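Local coordinates for geranyltranstransferase (IspA) (Helicobacter pylori, PDB 3LLW) that transfers the geranyl group of geranyl diphosphate to isopentenyl diphosphate, making farnesyl diphosphate, probably with the help of magnesium, at the interface of chains A and B. Residues are numbered along the deposited sequence; one frame, centred on the assembly and turned at random. Chains: chain A/B, Geranyltranstransferase (IspA).

The four contacts are parts of one two-fold symmetric interface between chains A and B, so each recurs with the chains exchanged. Contacts 2 and 4 lie about 8 Å apart, measured between the centres of their C-alpha atoms, and share A:Thr129, B:Tyr89 and B:Asn128; both depend on helix 117-137 of chain A and its mate in chain B. Contact 3, about 14 Å from contact 2 and 13 Å from contact 4, uses A:Ala126 of that same helix. Contact 1 is peripheral, about 34 Å from contact 3. Direct polar links and the Phe132 pair thus lie in the middle, while contacts 1 and 3 set loop side chains of one chain against the other.

Contact 1: the interface of chains A and B. Residues chain A 167, 170-171, 176; chain B 31-34.
An apolar, largely aromatic patch at the margin of the two-fold interface of the deposited dimer, probably the functional one since family members are commonly dimeric, joins the end of helix 161-170 and the following loop of chain A to the loop B:Ser31 to B:Pro34, adding about 240 Å² of hidden surface to the pairing. B:Phe32 is the main insert. Its CG sits between the backbone N and the carbonyl carbon (chi1 55°), which sends the ring in among A:Leu167, A:Phe171 and A:Leu176. Over one face of this ring, above its centre, lies the methyl CD2 of A:Leu167, 3.9 Å from the centroid, a CH-pi contact. The A:Phe171 ring crosses B:Phe32 at a slant, bringing CE2 of A:Phe171 to 3.6 Å from CD1 of B:Phe32. A:Leu176 adds a methyl, its CD2 being 3.7 Å from CE1 of B:Phe32.

Towards B:Pro34 the packing passes to A:Tyr170. This phenol ring receives B:Pro34 CD over one face, offset towards the rim. Within chain A, CD2 of A:Tyr170 lies over the centre of the A:Phe171 ring, bracing the two aromatic side chains against each other. The imidazole of B:His33 crosses A:Tyr170 at about a right angle, with NE2 of B:His33 3.6 Å from CD1 of A:Tyr170. The loop is braced from within: the backbone N of B:His33 donates to the hydroxyl OG of B:Ser31 at 3.0 Å. Across the interface, CG of B:Pro34 ends 3.4 Å from the phenol oxygen OH of A:Tyr170.

Contact 2: the interface of chains A and B. Residues chain A 93, 121, 125, 129; chain B 89, 93, 125, 128, 162.
Reciprocal histidine-aspartate pairs join helices 73-94 and 117-137 to their symmetry mates; His93 directly precedes Asp94, the first aspartate of the aspartate-rich magnesium motif of the FPP/GGPP synthase family, so the contact adjoins the metal site. In direct hydrogen bonding, A:His93 ND1 donates to the carboxylate oxygen OD2 of B:Asp125 at 2.8 Å, with 162° at the hydrogen. That oxygen is approached on its syn side but 23° out of the carboxylate plane. In the twin pair, B:His93 ND1 donates to the syn lone pair of A:Asp125 OD2 at 2.5 Å, ring and carboxylate nearly coplanar. A second-shell bond fixes the A:His93 ring: NE2 donates to the carbonyl O of A:Val121 at 2.8 Å. The amide ND2 of B:Asn128 donates to the hydroxyl OG1 of A:Thr129 at 2.9 Å, the oxygen lying in the amide plane.

OD1 of A:Asp125 lies 3.1 Å from OD1 of B:Asp125, probably unfavourable between carboxylates. Water 2 bridges both oxygens and ND2 of B:Asn128, and may ease this approach.

As a carboxylate-to-ring-edge contact, A:Asp125, CG anti to the carbonyl carbon (chi1 -76°), presents OD2 in plane, 3.3 Å from CE1 of B:Tyr89. Nonpolar packing brings the methyl CG1 of A:Val121 to 3.7 Å from CE1 of B:His93.

Contact 3: the interface of chains A and B. Residues chain A 27-29, 36, 40, 126; chain B 158-159.
With CG1 anti to the backbone N (chi1 -170°) and CG2 between that N and the carbonyl carbon, B:Ile158 spreads its two branches into different parts of a hydrophobic pocket of chain A. The longer branch ends in CD1, which meets CD2 of A:Leu36 tip to tip at 3.7 Å. Its CG1 passes A:Phe40 CD1 at 3.9 Å, on the way to that tip. The other branch, CG2, stands above one face of the A:Phe40 ring, displaced towards the rim, and reaches CD2 of A:Leu27 at 3.9 Å. From helix 117-137, A:Ala126 closes in with its methyl, CB lying 3.8 Å from CB of B:Ile158. A:Leu29 flanks the same residue through CD1. Hiding 91 Å² of B:Ile158, the pocket grips this side chain by contacts on both branches.

B:Lys159 follows a different course: its methylene chain runs straight out past A:Leu27, the two side chains lying antiparallel, with CE 3.8 Å from A:Leu27 CD1. This aliphatic stretch carries the amine NZ to water 4, at 2.9 Å, which also meets the backbone N of A:His28, a poorly ordered residue. At the opposite flank water 3 connects the backbone N of B:Ile158, at 2.7 Å, with the carbonyl O of A:Ala126. By holding the loop after helix 142-156 of chain B against the 27-29 segment and helices 36-45 and 117-137 of chain A, the site probably helps to fix how the two subunits are oriented.

Contact 4: the interface of chains A and B. Residues chain A 129, 132; chain B 89, 128, 132, 153, 156-157.
A:Phe132 and B:Phe132 pack against each other where the paired copies of helix 117-137 meet, and form one half of the nonpolar part, with the methyl of A:Thr129 the other. With CG anti to the carbonyl carbon (chi1 -57° and -56°), each ring is swung beside its own backbone N, where its face meets the CB of the other, 3.9 Å above the plane and offset towards the rim. The side chains cross at a slant, with CD2 of A:Phe132 3.7 Å from CD2 of B:Phe132.

Methyl packing involves CG2 of A:Thr129, which points into chain B between B:Phe132 and helix 142-156. It meets CZ of B:Phe132 at 3.7 Å and CA of B:Ser153 at 3.8 Å, while CA of B:Gly157 lies 4.0 Å from that methyl.

In the polar part, OG1 of A:Thr129 also reaches water 5 at 2.7 Å. That water is shared with the phenol OH of B:Tyr89 at 2.6 Å and the carbonyl O of B:Gly156 at 2.9 Å. It ties helices 73-95 and 142-156 of chain B to the A:Thr129 hydroxyl, and the direct B:Asn128 bond adds helix 117-136.

The site thus lies along helix 117-137 of chain A, against those three helices of chain B.

Contact 1: the interface of chains A and B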
loop_
_atom_site.group_PDB
_atom_site.type_symbol
_atom_site.label_atom_id
_atom_site.label_comp_id
_atom_site.label_asym_id
_atom_site.label_seq_id
_atom_site.Cartn_x
_atom_site.Cartn_y
_atom_site.Cartn_z
ATOM N N LEU A 167 11.689 6.446 -13.185
ATOM C CA LEU A 167 12.359 7.245 -14.222
ATOM C C LEU A 167 13.350 8.239 -13.640
ATOM O O LEU A 167 14.440 8.390 -14.170
ATOM C CB LEU A 167 11.363 8.015 -15.093
ATOM C CG LEU A 167 10.280 7.191 -15.804
ATOM C CD1 LEU A 167 9.114 8.085 -16.273
ATOM C CD2 LEU A 167 10.854 6.388 -16.939
ATOM N N TYR A 170 16.403 6.334 -12.390
ATOM C CA TYR A 170 17.097 5.620 -13.451
ATOM C C TYR A 170 17.883 6.569 -14.347
ATOM O O TYR A 170 19.023 6.266 -14.721
ATOM C CB TYR A 170 16.147 4.742 -14.285
ATOM C CG TYR A 170 16.899 3.795 -15.179
ATOM C CD1 TYR A 170 17.297 2.540 -14.716
ATOM C CD2 TYR A 170 17.264 4.175 -16.475
ATOM C CE1 TYR A 170 18.031 1.684 -15.527
ATOM C CE2 TYR A 170 18.001 3.342 -17.284
ATOM C CZ TYR A 170 18.374 2.092 -16.809
ATOM O OH TYR A 170 19.093 1.260 -17.627
ATOM N N PHE A 171 17.284 7.714 -14.670
ATOM C CA PHE A 171 17.906 8.676 -15.572
ATOM C C PHE A 171 18.525 9.853 -14.850
ATOM O O PHE A 171 18.544 10.961 -15.378
ATOM C CB PHE A 171 16.892 9.162 -16.615
ATOM C CG PHE A 171 16.388 8.069 -17.509
ATOM C CD1 PHE A 171 17.166 7.605 -18.564
ATOM C CD2 PHE A 171 15.145 7.496 -17.291
ATOM C CE1 PHE A 171 16.716 6.594 -19.379
ATOM C CE2 PHE A 171 14.685 6.473 -18.103
ATOM C CZ PHE A 171 15.456 6.027 -19.149
ATOM N N LEU A 176 17.149 14.396 -20.672
ATOM C CA LEU A 176 15.887 13.925 -21.231
ATOM C C LEU A 176 15.350 14.981 -22.191
ATOM O O LEU A 176 15.608 16.164 -22.002
ATOM C CB LEU A 176 14.887 13.678 -20.101
ATOM C CG LEU A 176 15.226 12.572 -19.093
ATOM C CD1 LEU A 176 14.249 12.608 -17.963
ATOM C CD2 LEU A 176 15.266 11.184 -19.711
ATOM N N SER B 31 6.391 3.222 -20.831
ATOM C CA SER B 31 7.279 4.343 -20.566
ATOM C C SER B 31 8.620 4.085 -21.243
ATOM O O SER B 31 8.825 3.036 -21.849
ATOM C CB SER B 31 7.517 4.522 -19.070
ATOM O OG SER B 31 8.646 3.760 -18.657
ATOM N N PHE B 32 9.534 5.043 -21.094
ATOM C CA PHE B 32 10.876 4.964 -21.666
ATOM C C PHE B 32 11.919 4.361 -20.702
ATOM O O PHE B 32 13.104 4.340 -21.005
ATOM C CB PHE B 32 11.330 6.348 -22.198
ATOM C CG PHE B 32 11.281 7.467 -21.171
ATOM C CD1 PHE B 32 12.437 7.860 -20.496
ATOM C CD2 PHE B 32 10.087 8.134 -20.895
ATOM C CE1 PHE B 32 12.402 8.878 -19.558
ATOM C CE2 PHE B 32 10.033 9.152 -19.943
ATOM C CZ PHE B 32 11.200 9.530 -19.269
ATOM N N HIS B 33 11.477 3.888 -19.541
ATOM C CA HIS B 33 12.320 3.041 -18.696
ATOM C C HIS B 33 12.576 1.772 -19.490
ATOM O O HIS B 33 11.634 1.207 -20.095
ATOM C CB HIS B 33 11.595 2.689 -17.395
ATOM C CG HIS B 33 12.499 2.205 -16.305
ATOM N ND1 HIS B 33 13.050 0.941 -16.297
ATOM C CD2 HIS B 33 12.938 2.814 -15.176
ATOM C CE1 HIS B 33 13.787 0.794 -15.212
ATOM N NE2 HIS B 33 13.738 1.914 -14.516
ATOM N N PRO B 34 13.835 1.331 -19.538
ATOM C CA PRO B 34 14.157 0.141 -20.333
ATOM C C PRO B 34 13.544 -1.194 -19.851
ATOM O O PRO B 34 13.391 -2.106 -20.655
ATOM C CB PRO B 34 15.690 0.073 -20.261
ATOM C CG PRO B 34 16.036 0.795 -18.999
ATOM C CD PRO B 34 15.039 1.908 -18.899
#

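Contact 2: the interface of chains A and B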
loop_
_atom_site.group_PDB
_atom_site.type_symbol
_atom_site.label_atom_id
_atom_site.label_comp_id
_atom_site.label_asym_id
_atom_site.label_seq_id
_atom_site.Cartn_x
_atom_site.Cartn_y
_atom_site.Cartn_z
ATOM N N HIS A 93 11.842 6.453 0.872
ATOM C CA HIS A 93 12.498 5.591 -0.103
ATOM C C HIS A 93 13.407 6.354 -1.054
ATOM O O HIS A 93 14.493 5.876 -1.377
ATOM C CB HIS A 93 11.482 4.681 -0.803
ATOM C CG HIS A 93 11.001 3.571 0.080
ATOM N ND1 HIS A 93 10.328 2.471 -0.395
ATOM C CD2 HIS A 93 11.155 3.370 1.412
ATOM C CE1 HIS A 93 10.055 1.656 0.608
ATOM N NE2 HIS A 93 10.549 2.176 1.714
ATOM N N VAL A 121 13.485 1.152 4.801
ATOM C CA VAL A 121 12.710 0.439 3.779
ATOM C C VAL A 121 11.358 0.001 4.327
ATOM O O VAL A 121 10.297 0.260 3.712
ATOM C CB VAL A 121 13.462 -0.800 3.212
ATOM C CG1 VAL A 121 12.573 -1.570 2.229
ATOM C CG2 VAL A 121 14.738 -0.367 2.507
ATOM N N ASP A 125 7.517 1.184 3.655
ATOM C CA ASP A 125 6.554 0.132 3.326
ATOM C C ASP A 125 5.292 0.197 4.173
ATOM O O ASP A 125 4.180 0.095 3.646
ATOM C CB ASP A 125 7.191 -1.248 3.480
ATOM C CG ASP A 125 8.117 -1.599 2.341
ATOM O OD1 ASP A 125 8.204 -0.811 1.375
ATOM O OD2 ASP A 125 8.759 -2.675 2.414
ATOM N N THR A 129 1.295 1.146 3.149
ATOM C CA THR A 129 0.129 0.350 3.575
ATOM C C THR A 129 -0.795 1.108 4.522
ATOM O O THR A 129 -2.058 1.015 4.425
ATOM C CB THR A 129 0.568 -0.990 4.225
ATOM O OG1 THR A 129 1.523 -1.629 3.378
ATOM C CG2 THR A 129 -0.607 -1.924 4.394
ATOM N N TYR B 89 5.300 -8.775 -2.712
ATOM C CA TYR B 89 6.055 -7.548 -2.393
ATOM C C TYR B 89 6.983 -7.797 -1.214
ATOM O O TYR B 89 8.139 -7.343 -1.229
ATOM C CB TYR B 89 5.171 -6.288 -2.173
ATOM C CG TYR B 89 5.201 -5.640 -0.772
ATOM C CD1 TYR B 89 6.347 -5.004 -0.288
ATOM C CD2 TYR B 89 4.063 -5.667 0.058
ATOM C CE1 TYR B 89 6.391 -4.450 0.990
ATOM C CE2 TYR B 89 4.082 -5.097 1.325
ATOM C CZ TYR B 89 5.274 -4.503 1.788
ATOM O OH TYR B 89 5.346 -3.934 3.027
ATOM N N HIS B 93 11.121 -7.395 -1.079
ATOM C CA HIS B 93 11.755 -6.587 -0.074
ATOM C C HIS B 93 12.649 -7.391 0.894
ATOM O O HIS B 93 13.756 -6.953 1.211
ATOM C CB HIS B 93 10.710 -5.699 0.582
ATOM C CG HIS B 93 10.499 -4.425 -0.171
ATOM N ND1 HIS B 93 10.069 -3.269 0.427
ATOM C CD2 HIS B 93 10.764 -4.104 -1.456
ATOM C CE1 HIS B 93 10.075 -2.285 -0.457
ATOM N NE2 HIS B 93 10.475 -2.772 -1.611
ATOM N N ASP B 125 7.367 -1.648 -3.734
ATOM C CA ASP B 125 6.434 -0.567 -3.335
ATOM C C ASP B 125 5.158 -0.598 -4.224
ATOM O O ASP B 125 4.052 -0.363 -3.739
ATOM C CB ASP B 125 7.092 0.822 -3.470
ATOM C CG ASP B 125 8.334 1.018 -2.552
ATOM O OD1 ASP B 125 8.480 0.289 -1.550
ATOM O OD2 ASP B 125 9.161 1.927 -2.825
ATOM N N ASN B 128 2.970 -3.589 -3.313
ATOM C CA ASN B 128 2.242 -3.171 -2.084
ATOM C C ASN B 128 0.962 -2.355 -2.434
ATOM O O ASN B 128 -0.123 -2.725 -2.045
ATOM C CB ASN B 128 3.139 -2.368 -1.138
ATOM C CG ASN B 128 2.509 -2.119 0.245
ATOM O OD1 ASN B 128 1.379 -2.515 0.529
ATOM N ND2 ASN B 128 3.248 -1.432 1.101
ATOM N N ILE B 162 4.854 -6.383 9.002
ATOM C CA ILE B 162 6.018 -5.513 8.972
ATOM C C ILE B 162 6.746 -5.491 10.308
ATOM O O ILE B 162 7.968 -5.599 10.332
ATOM C CB ILE B 162 5.658 -4.129 8.434
ATOM C CG1 ILE B 162 5.375 -4.279 6.935
ATOM C CG2 ILE B 162 6.776 -3.092 8.704
ATOM C CD1 ILE B 162 5.129 -3.032 6.231
HETATM O O HOH W 1 2.973 -3.774 3.971
HETATM O O HOH W 2 5.956 -0.403 0.065
#

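Contact 3: the interface of chains A and B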
loop_
_atom_site.group_PDB
_atom_site.type_symbol
_atom_site.label_atom_id
_atom_site.label_comp_id
_atom_site.label_asym_id
_atom_site.label_seq_id
_atom_site.Cartn_x
_atom_site.Cartn_y
_atom_site.Cartn_z
ATOM N N LEU A 27 0.072 5.999 17.007
ATOM C CA LEU A 27 -0.215 4.598 16.797
ATOM C C LEU A 27 0.472 3.853 17.925
ATOM O O LEU A 27 1.680 4.025 18.149
ATOM C CB LEU A 27 0.268 4.137 15.417
ATOM C CG LEU A 27 0.181 2.638 15.100
ATOM C CD1 LEU A 27 -0.649 2.357 13.842
ATOM C CD2 LEU A 27 1.584 2.017 15.021
ATOM N N HIS A 28 -0.309 3.070 18.662
ATOM C CA HIS A 28 0.241 2.274 19.748
ATOM C C HIS A 28 0.748 0.952 19.196
ATOM O O HIS A 28 -0.019 0.183 18.611
ATOM C CB HIS A 28 -0.783 2.045 20.864
ATOM C CG HIS A 28 -0.293 1.136 21.952
ATOM N ND1 HIS A 28 0.961 1.259 22.518
ATOM C CD2 HIS A 28 -0.884 0.088 22.576
ATOM C CE1 HIS A 28 1.120 0.326 23.441
ATOM N NE2 HIS A 28 0.014 -0.396 23.498
ATOM N N LEU A 29 2.046 0.707 19.376
ATOM C CA LEU A 29 2.667 -0.525 18.901
ATOM C C LEU A 29 3.317 -1.322 20.041
ATOM O O LEU A 29 4.392 -0.969 20.542
ATOM C CB LEU A 29 3.688 -0.231 17.797
ATOM C CG LEU A 29 3.685 -1.043 16.492
ATOM C CD1 LEU A 29 5.110 -1.230 15.993
ATOM C CD2 LEU A 29 2.964 -2.385 16.588
ATOM N N LEU A 36 10.809 0.950 16.764
ATOM C CA LEU A 36 9.940 0.928 15.584
ATOM C C LEU A 36 8.704 1.847 15.666
ATOM O O LEU A 36 8.322 2.474 14.672
ATOM C CB LEU A 36 9.537 -0.510 15.243
ATOM C CG LEU A 36 9.049 -0.747 13.811
ATOM C CD1 LEU A 36 10.216 -0.648 12.831
ATOM C CD2 LEU A 36 8.372 -2.100 13.721
ATOM N N PHE A 40 8.157 5.016 13.194
ATOM C CA PHE A 40 7.032 4.927 12.249
ATOM C C PHE A 40 6.543 6.279 11.723
ATOM O O PHE A 40 6.481 6.474 10.516
ATOM C CB PHE A 40 5.856 4.138 12.855
ATOM C CG PHE A 40 4.653 4.039 11.949
ATOM C CD1 PHE A 40 4.747 3.420 10.695
ATOM C CD2 PHE A 40 3.424 4.559 12.349
ATOM C CE1 PHE A 40 3.639 3.322 9.865
ATOM C CE2 PHE A 40 2.300 4.469 11.522
ATOM C CZ PHE A 40 2.401 3.852 10.283
ATOM N N ALA A 126 5.477 0.367 5.481
ATOM C CA ALA A 126 4.365 0.523 6.415
ATOM C C ALA A 126 3.551 1.778 6.186
ATOM O O ALA A 126 2.290 1.743 6.265
ATOM C CB ALA A 126 4.838 0.458 7.835
ATOM N N ILE B 158 2.089 -2.179 9.581
ATOM C CA ILE B 158 3.003 -1.968 10.722
ATOM C C ILE B 158 2.622 -2.801 11.954
ATOM O O ILE B 158 3.491 -3.208 12.716
ATOM C CB ILE B 158 3.125 -0.435 11.112
ATOM C CG1 ILE B 158 4.249 -0.178 12.134
ATOM C CG2 ILE B 158 1.818 0.114 11.679
ATOM C CD1 ILE B 158 5.657 -0.576 11.670
ATOM N N LYS B 159 1.328 -3.070 12.132
ATOM C CA LYS B 159 0.858 -3.831 13.289
ATOM C C LYS B 159 0.895 -5.334 13.033
ATOM O O LYS B 159 0.704 -6.134 13.958
ATOM C CB LYS B 159 -0.552 -3.385 13.700
ATOM C CG LYS B 159 -0.592 -2.011 14.370
ATOM C CD LYS B 159 -1.969 -1.701 14.956
ATOM C CE LYS B 159 -1.869 -0.580 15.996
ATOM N NZ LYS B 159 -3.125 -0.355 16.775
HETATM O O HOH W 3 1.317 -0.018 8.200
HETATM O O HOH W 4 -2.904 2.372 17.850
#

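Contact 4: the interface of chains A and B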
loop_
_atom_site.group_PDB
_atom_site.type_symbol
_atom_site.label_atom_id
_atom_site.label_comp_id
_atom_site.label_asym_id
_atom_site.label_seq_id
_atom_site.Cartn_x
_atom_site.Cartn_y
_atom_site.Cartn_z
ATOM N N THR A 129 1.295 1.146 3.149
ATOM C CA THR A 129 0.129 0.350 3.575
ATOM C C THR A 129 -0.795 1.108 4.522
ATOM O O THR A 129 -2.058 1.015 4.425
ATOM C CB THR A 129 0.568 -0.990 4.225
ATOM O OG1 THR A 129 1.523 -1.629 3.378
ATOM C CG2 THR A 129 -0.607 -1.924 4.394
ATOM N N PHE A 132 -3.770 3.301 3.299
ATOM C CA PHE A 132 -4.955 2.566 2.934
ATOM C C PHE A 132 -5.750 2.115 4.145
ATOM O O PHE A 132 -6.998 2.066 4.091
ATOM C CB PHE A 132 -4.587 1.460 1.930
ATOM C CG PHE A 132 -3.895 2.013 0.693
ATOM C CD1 PHE A 132 -4.631 2.657 -0.290
ATOM C CD2 PHE A 132 -2.492 1.971 0.563
ATOM C CE1 PHE A 132 -4.011 3.213 -1.416
ATOM C CE2 PHE A 132 -1.856 2.528 -0.567
ATOM C CZ PHE A 132 -2.621 3.137 -1.564
ATOM N N TYR B 89 5.300 -8.775 -2.712
ATOM C CA TYR B 89 6.055 -7.548 -2.393
ATOM C C TYR B 89 6.983 -7.797 -1.214
ATOM O O TYR B 89 8.139 -7.343 -1.229
ATOM C CB TYR B 89 5.171 -6.288 -2.173
ATOM C CG TYR B 89 5.201 -5.640 -0.772
ATOM C CD1 TYR B 89 6.347 -5.004 -0.288
ATOM C CD2 TYR B 89 4.063 -5.667 0.058
ATOM C CE1 TYR B 89 6.391 -4.450 0.990
ATOM C CE2 TYR B 89 4.082 -5.097 1.325
ATOM C CZ TYR B 89 5.274 -4.503 1.788
ATOM O OH TYR B 89 5.346 -3.934 3.027
ATOM N N ASN B 128 2.970 -3.589 -3.313
ATOM C CA ASN B 128 2.242 -3.171 -2.084
ATOM C C ASN B 128 0.962 -2.355 -2.434
ATOM O O ASN B 128 -0.123 -2.725 -2.045
ATOM C CB ASN B 128 3.139 -2.368 -1.138
ATOM C CG ASN B 128 2.509 -2.119 0.245
ATOM O OD1 ASN B 128 1.379 -2.515 0.529
ATOM N ND2 ASN B 128 3.248 -1.432 1.101
ATOM N N PHE B 132 -3.982 -2.928 -3.075
ATOM C CA PHE B 132 -5.132 -2.085 -2.737
ATOM C C PHE B 132 -5.911 -1.583 -3.920
ATOM O O PHE B 132 -7.132 -1.441 -3.827
ATOM C CB PHE B 132 -4.727 -1.004 -1.743
ATOM C CG PHE B 132 -4.104 -1.596 -0.507
ATOM C CD1 PHE B 132 -4.908 -2.231 0.443
ATOM C CD2 PHE B 132 -2.713 -1.622 -0.346
ATOM C CE1 PHE B 132 -4.347 -2.833 1.553
ATOM C CE2 PHE B 132 -2.143 -2.230 0.765
ATOM C CZ PHE B 132 -2.962 -2.840 1.715
ATOM N N SER B 153 -4.905 -4.365 5.103
ATOM C CA SER B 153 -3.984 -3.310 5.523
ATOM C C SER B 153 -3.542 -3.424 6.986
ATOM O O SER B 153 -2.370 -3.198 7.283
ATOM C CB SER B 153 -4.554 -1.922 5.232
ATOM O OG SER B 153 -5.789 -1.723 5.900
ATOM N N GLY B 156 -1.356 -6.731 6.939
ATOM C CA GLY B 156 -0.173 -6.545 6.098
ATOM C C GLY B 156 0.810 -5.467 6.542
ATOM O O GLY B 156 1.943 -5.422 6.056
ATOM N N GLY B 157 0.370 -4.613 7.465
ATOM C CA GLY B 157 1.011 -3.349 7.764
ATOM C C GLY B 157 1.861 -3.367 9.016
ATOM O O GLY B 157 2.290 -4.433 9.456
HETATM O O HOH W 5 2.973 -3.774 3.971
#